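Local coordinates for protein restriction endonuclease S subunits (Thermoanaerobacter tengcongensis, PDB 3OKG) that probably binds DNA as the specificity subunit of a type I restriction-modification system, combining with M subunits to form the methyltransferase, at residues 136-141 and 398-403; 130-135 and 178-183. One frame throughout, in Å; residues are numbered along the deposited sequence.

Contact 1 of 2, residues 136-141 and 398-403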
loop_
_atom_site.group_PDB
_atom_site.type_symbol
_atom_site.label_atom_id
_atom_site.label_comp_id
_atom_site.label_asym_id
_atom_site.label_seq_id
_atom_site.Cartn_x
_atom_site.Cartn_y
_atom_site.Cartn_z
ATOM N N LEU A 136 -10.799 -19.829 11.905
ATOM C CA LEU A 136 -12.068 -20.035 11.221
ATOM C C LEU A 136 -12.953 -18.793 11.302
ATOM O O LEU A 136 -13.497 -18.348 10.292
ATOM C CB LEU A 136 -12.802 -21.243 11.808
ATOM C CG LEU A 136 -13.920 -21.840 10.950
ATOM C CD1 LEU A 136 -13.443 -22.056 9.522
ATOM C CD2 LEU A 136 -14.425 -23.141 11.554
ATOM N N CYS A 137 -13.097 -18.232 12.502
ATOM C CA CYS A 137 -13.925 -17.048 12.676
ATOM C C CYS A 137 -13.419 -15.807 11.968
ATOM O O CYS A 137 -14.186 -14.874 11.730
ATOM C CB CYS A 137 -14.139 -16.747 14.161
ATOM S SG CYS A 137 -15.245 -17.959 14.880
ATOM N N ARG A 138 -12.130 -15.768 11.645
ATOM C CA ARG A 138 -11.619 -14.642 10.862
ATOM C C ARG A 138 -11.912 -14.739 9.366
ATOM O O ARG A 138 -11.626 -13.794 8.612
ATOM C CB ARG A 138 -10.110 -14.494 11.098
ATOM C CG ARG A 138 -9.866 -13.967 12.499
ATOM C CD ARG A 138 -8.486 -13.481 12.720
ATOM N NE ARG A 138 -8.018 -12.537 11.717
ATOM C CZ ARG A 138 -8.112 -11.217 11.787
ATOM N NH1 ARG A 138 -8.704 -10.627 12.811
ATOM N NH2 ARG A 138 -7.600 -10.488 10.811
ATOM N N SER A 139 -12.456 -15.864 8.934
ATOM C CA SER A 139 -12.690 -16.022 7.501
ATOM C C SER A 139 -13.909 -15.236 7.033
ATOM O O SER A 139 -14.910 -15.144 7.750
ATOM C CB SER A 139 -12.900 -17.480 7.110
ATOM O OG SER A 139 -13.339 -17.521 5.756
ATOM N N ASP A 140 -13.831 -14.705 5.817
ATOM C CA ASP A 140 -15.013 -14.147 5.123
ATOM C C ASP A 140 -16.162 -15.180 5.040
ATOM O O ASP A 140 -17.327 -14.807 4.990
ATOM C CB ASP A 140 -14.651 -13.724 3.688
ATOM C CG ASP A 140 -13.754 -12.499 3.624
ATOM O OD1 ASP A 140 -13.487 -11.851 4.667
ATOM O OD2 ASP A 140 -13.300 -12.175 2.500
ATOM N N PHE A 141 -15.833 -16.462 5.036
ATOM C CA PHE A 141 -16.871 -17.499 4.970
ATOM C C PHE A 141 -17.887 -17.328 6.110
ATOM O O PHE A 141 -19.085 -17.634 5.948
ATOM C CB PHE A 141 -16.256 -18.906 5.012
ATOM C CG PHE A 141 -17.270 -19.998 4.875
ATOM C CD1 PHE A 141 -17.837 -20.280 3.637
ATOM C CD2 PHE A 141 -17.685 -20.726 5.980
ATOM C CE1 PHE A 141 -18.787 -21.289 3.503
ATOM C CE2 PHE A 141 -18.632 -21.728 5.848
ATOM C CZ PHE A 141 -19.187 -22.001 4.610
ATOM N N ARG A 398 -6.211 -9.427 3.285
ATOM C CA ARG A 398 -6.630 -10.167 2.091
ATOM C C ARG A 398 -5.754 -11.396 1.785
ATOM O O ARG A 398 -6.233 -12.411 1.252
ATOM C CB ARG A 398 -6.692 -9.233 0.885
ATOM C CG ARG A 398 -7.727 -8.090 1.068
ATOM C CD ARG A 398 -9.125 -8.578 1.523
ATOM N NE ARG A 398 -9.628 -9.663 0.685
ATOM C CZ ARG A 398 -10.660 -10.443 1.003
ATOM N NH1 ARG A 398 -11.337 -10.229 2.125
ATOM N NH2 ARG A 398 -11.033 -11.418 0.180
ATOM N N LEU A 399 -4.467 -11.301 2.089
ATOM C CA LEU A 399 -3.624 -12.485 1.986
ATOM C C LEU A 399 -4.017 -13.494 3.043
ATOM O O LEU A 399 -3.990 -14.696 2.795
ATOM C CB LEU A 399 -2.137 -12.146 2.160
ATOM C CG LEU A 399 -1.478 -11.192 1.162
ATOM C CD1 LEU A 399 0.066 -11.292 1.277
ATOM C CD2 LEU A 399 -1.918 -11.416 -0.240
ATOM N N GLU A 400 -4.349 -13.012 4.242
ATOM C CA GLU A 400 -4.878 -13.915 5.268
ATOM C C GLU A 400 -6.064 -14.704 4.700
ATOM O O GLU A 400 -6.157 -15.926 4.863
ATOM C CB GLU A 400 -5.332 -13.144 6.514
ATOM C CG GLU A 400 -6.029 -14.040 7.558
ATOM C CD GLU A 400 -6.495 -13.247 8.796
ATOM O OE1 GLU A 400 -6.798 -12.033 8.668
ATOM O OE2 GLU A 400 -6.562 -13.843 9.892
ATOM N N GLN A 401 -7.000 -13.996 4.065
ATOM C CA GLN A 401 -8.185 -14.644 3.517
ATOM C C GLN A 401 -7.841 -15.713 2.477
ATOM O O GLN A 401 -8.435 -16.783 2.456
ATOM C CB GLN A 401 -9.127 -13.599 2.898
ATOM C CG GLN A 401 -10.425 -14.202 2.477
ATOM C CD GLN A 401 -11.165 -14.862 3.630
ATOM O OE1 GLN A 401 -11.298 -14.276 4.703
ATOM N NE2 GLN A 401 -11.656 -16.075 3.407
ATOM N N ALA A 402 -6.863 -15.436 1.618
ATOM C CA ALA A 402 -6.499 -16.430 0.615
ATOM C C ALA A 402 -5.921 -17.688 1.284
ATOM O O ALA A 402 -6.212 -18.811 0.878
ATOM C CB ALA A 402 -5.519 -15.837 -0.399
ATOM N N ILE A 403 -5.164 -17.506 2.356
ATOM C CA ILE A 403 -4.678 -18.662 3.144
ATOM C C ILE A 403 -5.822 -19.456 3.810
ATOM O O ILE A 403 -5.871 -20.694 3.752
ATOM C CB ILE A 403 -3.636 -18.194 4.203
ATOM C CG1 ILE A 403 -2.378 -17.652 3.497
ATOM C CG2 ILE A 403 -3.261 -19.329 5.139
ATOM C CD1 ILE A 403 -1.444 -16.860 4.419
HETATM O O HOH W 1 -13.137 -13.740 0.288
#
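Gln401, Asp140 and Glu400 bury the most surface where helix 392-407, in a predicted coiled-coil region, meets the N-terminal end of helix 140-143; the joint is a worked example of a helix N-terminus held by side chains. Gln401 OE1 accepts from Asp140 N at 2.8 Å, with the donor lying above the carbonyl plane, while NE2 points in its own plane at Ser139 OG in a 3.2 Å bond with an almost straight N-H...O angle of 177°. Ser139 is the N-cap residue of the short helix, its OG accepting from Phe141 N. The Asp140 carboxylate stacks on this amide, their planes 14° apart, and its OD1 is salt-bridged to Lys100 NZ.

Glu400 reaches out with CG anti to the backbone N (chi1 174°) and an extended chain. Arg138 takes it side-on: NE donates to OE2 at 2.7 Å and NH2 to OE1 at 2.8 Å, each oxygen using its syn lone pair. With two in-plane bonds the buried charges are paired and their mutual rotation restricted. On the more exposed side, Arg398 NH1 meets the syn lone pair of Asp140 OD2 at 2.8 Å, and a water links that same oxygen to Arg398 NH2.

Contact 2 of 2, residues 130-135 and 178-183; sequences PEFLFH and RRIVAK. With SO4 (sulfate ion), chain E.
Val181 pushes its two methyl groups against Glu131 and Phe132, illustrating how a branched side chain on one helix packs against the backbone of another. The packing is helix on helix within the DNA specificity region: the short helix 130-137 lies across the long helix 174-216, most of which is predicted coiled coil, with the local axes 9.0 Å apart at closest and 55° between their directions.

From CA the Val181 bond to CB points toward the short helix, and the chain divides there. CG1, anti to the backbone N (chi1 166°), goes to the CB of Glu131 at 3.8 Å and approaches His135 CD2 at 4.3 Å, coming obliquely to the imidazole. CG2, anti to the carbonyl carbon, presses closer to the main chain: it lies 3.5 Å from Phe132 N, is also near Phe132 CA and Glu131 C, and stands at the edge of the Phe132 ring, near its plane. The CB of Phe132 is 4.0 Å from the same methyl.

Ile180 CD1 and CG2 both approach CE1 of Phe132, CD1 at 4.1 Å, as the two side chains cross obliquely. Phe132 also meets the ring of Phe408 at about a right angle, and Ile180 touches Trp26 and Ala407; Phe408 and Ala407 carry the apolar layer to the C-terminal end of the chain, Trp26 to near its N-terminal end.

Polar groups sit around this layer. His135 NE2 is hydrogen-bonded to Glu185, one face of its ring being covered by Phe134 CD2. Arg178 pairs through NH1 with Glu129, while its NH2 donates to O3 of a sulfate, probably from the crystallisation liquor, at 2.6 Å. With no hydrogen bond between the two segments, their direct association rests on apolar and van der Waals packing.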
loop_
_atom_site.group_PDB
_atom_site.type_symbol
_atom_site.label_atom_id
_atom_site.label_comp_id
_atom_site.label_asym_id
_atom_site.label_seq_id
_atom_site.Cartn_x
_atom_site.Cartn_y
_atom_site.Cartn_z
ATOM N N PRO A 130 -9.435 -24.137 20.284
ATOM C CA PRO A 130 -9.613 -22.672 20.289
ATOM C C PRO A 130 -8.900 -21.979 19.119
ATOM O O PRO A 130 -9.468 -21.093 18.506
ATOM C CB PRO A 130 -8.992 -22.237 21.637
ATOM C CG PRO A 130 -9.241 -23.440 22.565
ATOM C CD PRO A 130 -9.200 -24.684 21.642
ATOM N N GLU A 131 -7.669 -22.373 18.823
ATOM C CA GLU A 131 -6.912 -21.690 17.774
ATOM C C GLU A 131 -7.552 -21.938 16.407
ATOM O O GLU A 131 -7.473 -21.080 15.510
ATOM C CB GLU A 131 -5.452 -22.178 17.749
ATOM C CG GLU A 131 -4.593 -21.700 18.934
ATOM C CD GLU A 131 -4.893 -22.403 20.279
ATOM O OE1 GLU A 131 -4.371 -21.901 21.304
ATOM O OE2 GLU A 131 -5.628 -23.437 20.336
ATOM N N PHE A 132 -8.150 -23.121 16.262
ATOM C CA PHE A 132 -8.851 -23.446 15.015
ATOM C C PHE A 132 -10.090 -22.568 14.893
ATOM O O PHE A 132 -10.335 -21.965 13.844
ATOM C CB PHE A 132 -9.195 -24.944 14.934
ATOM C CG PHE A 132 -9.781 -25.348 13.601
ATOM C CD1 PHE A 132 -8.955 -25.565 12.511
ATOM C CD2 PHE A 132 -11.152 -25.477 13.443
ATOM C CE1 PHE A 132 -9.488 -25.930 11.275
ATOM C CE2 PHE A 132 -11.704 -25.842 12.212
ATOM C CZ PHE A 132 -10.869 -26.069 11.130
ATOM N N LEU A 133 -10.878 -22.468 15.962
ATOM C CA LEU A 133 -12.025 -21.535 15.938
ATOM C C LEU A 133 -11.621 -20.080 15.640
ATOM O O LEU A 133 -12.312 -19.351 14.912
ATOM C CB LEU A 133 -12.854 -21.611 17.238
ATOM C CG LEU A 133 -13.461 -22.988 17.556
ATOM C CD1 LEU A 133 -14.401 -22.861 18.745
ATOM C CD2 LEU A 133 -14.258 -23.531 16.336
ATOM N N PHE A 134 -10.520 -19.638 16.240
ATOM C CA PHE A 134 -10.048 -18.271 16.014
ATOM C C PHE A 134 -9.848 -18.050 14.513
ATOM O O PHE A 134 -10.394 -17.116 13.928
ATOM C CB PHE A 134 -8.696 -18.086 16.726
ATOM C CG PHE A 134 -7.949 -16.847 16.300
ATOM C CD1 PHE A 134 -8.557 -15.592 16.357
ATOM C CD2 PHE A 134 -6.640 -16.932 15.852
ATOM C CE1 PHE A 134 -7.855 -14.423 15.986
ATOM C CE2 PHE A 134 -5.936 -15.761 15.464
ATOM C CZ PHE A 134 -6.578 -14.512 15.523
ATOM N N HIS A 135 -9.047 -18.905 13.887
ATOM C CA HIS A 135 -8.752 -18.694 12.459
ATOM C C HIS A 135 -9.969 -18.849 11.567
ATOM O O HIS A 135 -10.189 -18.083 10.644
ATOM C CB HIS A 135 -7.628 -19.626 12.006
ATOM C CG HIS A 135 -6.298 -19.217 12.525
ATOM N ND1 HIS A 135 -5.665 -18.071 12.103
ATOM C CD2 HIS A 135 -5.458 -19.807 13.416
ATOM C CE1 HIS A 135 -4.501 -17.955 12.722
ATOM N NE2 HIS A 135 -4.352 -18.999 13.524
ATOM N N ARG A 178 -5.299 -28.942 14.614
ATOM C CA ARG A 178 -4.021 -28.421 15.110
ATOM C C ARG A 178 -3.005 -28.299 13.972
ATOM O O ARG A 178 -2.200 -27.357 13.918
ATOM C CB ARG A 178 -3.480 -29.307 16.244
ATOM C CG ARG A 178 -4.405 -29.288 17.480
ATOM C CD ARG A 178 -3.746 -29.939 18.683
ATOM N NE ARG A 178 -3.496 -31.346 18.437
ATOM C CZ ARG A 178 -4.372 -32.313 18.647
ATOM N NH1 ARG A 178 -5.588 -32.030 19.107
ATOM N NH2 ARG A 178 -4.023 -33.572 18.396
ATOM N N ARG A 179 -3.044 -29.244 13.049
ATOM C CA ARG A 179 -2.117 -29.194 11.923
ATOM C C ARG A 179 -2.407 -27.980 11.039
ATOM O O ARG A 179 -1.504 -27.243 10.634
ATOM C CB ARG A 179 -2.270 -30.456 11.082
ATOM C CG ARG A 179 -1.265 -30.513 9.961
ATOM C CD ARG A 179 -1.580 -31.634 8.981
ATOM N NE ARG A 179 -0.887 -31.396 7.722
ATOM C CZ ARG A 179 -1.467 -30.895 6.642
ATOM N NH1 ARG A 179 -2.764 -30.609 6.656
ATOM N NH2 ARG A 179 -0.753 -30.698 5.545
ATOM N N ILE A 180 -3.684 -27.781 10.735
ATOM C CA ILE A 180 -4.080 -26.608 9.953
ATOM C C ILE A 180 -3.700 -25.291 10.630
ATOM O O ILE A 180 -3.263 -24.369 9.974
ATOM C CB ILE A 180 -5.598 -26.637 9.666
ATOM C CG1 ILE A 180 -5.912 -27.801 8.717
ATOM C CG2 ILE A 180 -6.071 -25.252 9.071
ATOM C CD1 ILE A 180 -7.377 -28.125 8.550
ATOM N N VAL A 181 -3.901 -25.186 11.939
ATOM C CA VAL A 181 -3.500 -23.969 12.654
ATOM C C VAL A 181 -2.013 -23.667 12.464
ATOM O O VAL A 181 -1.592 -22.502 12.232
ATOM C CB VAL A 181 -3.779 -24.123 14.176
ATOM C CG1 VAL A 181 -3.050 -23.031 14.959
ATOM C CG2 VAL A 181 -5.291 -24.109 14.455
ATOM N N ALA A 182 -1.197 -24.712 12.558
ATOM C CA ALA A 182 0.240 -24.530 12.407
ATOM C C ALA A 182 0.598 -24.053 10.990
ATOM O O ALA A 182 1.452 -23.180 10.825
ATOM C CB ALA A 182 1.013 -25.840 12.762
ATOM N N LYS A 183 -0.063 -24.622 9.986
ATOM C CA LYS A 183 0.237 -24.269 8.597
ATOM C C LYS A 183 -0.207 -22.850 8.294
ATOM O O LYS A 183 0.502 -22.102 7.631
ATOM C CB LYS A 183 -0.476 -25.209 7.620
ATOM C CG LYS A 183 -0.068 -26.673 7.733
ATOM C CD LYS A 183 1.325 -26.916 7.157
ATOM C CE LYS A 183 1.594 -28.410 6.939
ATOM N NZ LYS A 183 2.796 -28.645 6.077
HETATM S S SO4 E . -0.492 -34.220 18.228
HETATM O O1 SO4 E . -0.512 -34.821 19.564
HETATM O O2 SO4 E . 0.579 -34.831 17.448
HETATM O O3 SO4 E . -1.774 -34.486 17.573
HETATM O O4 SO4 E . -0.245 -32.775 18.294
#

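How the contacts relate
From the N terminus the chain runs through the strands of the first specificity region before entering helix 130-137, whose residues 130-135 wait for contact 2; the first segment of contact 1, 136-141, follows without a gap. After strand 168-171, helix 174-216 brings residues 178-183 back and closes contact 2, a loop of 42 residues. The chain then builds the second specificity region and returns through helices 365-388 and 392-407, where residues 398-403 close contact 1 over 256 residues. The segments alternate, so the two loops cross rather than nest. With centres 12 Å apart, the contacts tie one small helical region to helices 174-216 and 392-407, bringing the C-terminal helix back beside the first specificity region.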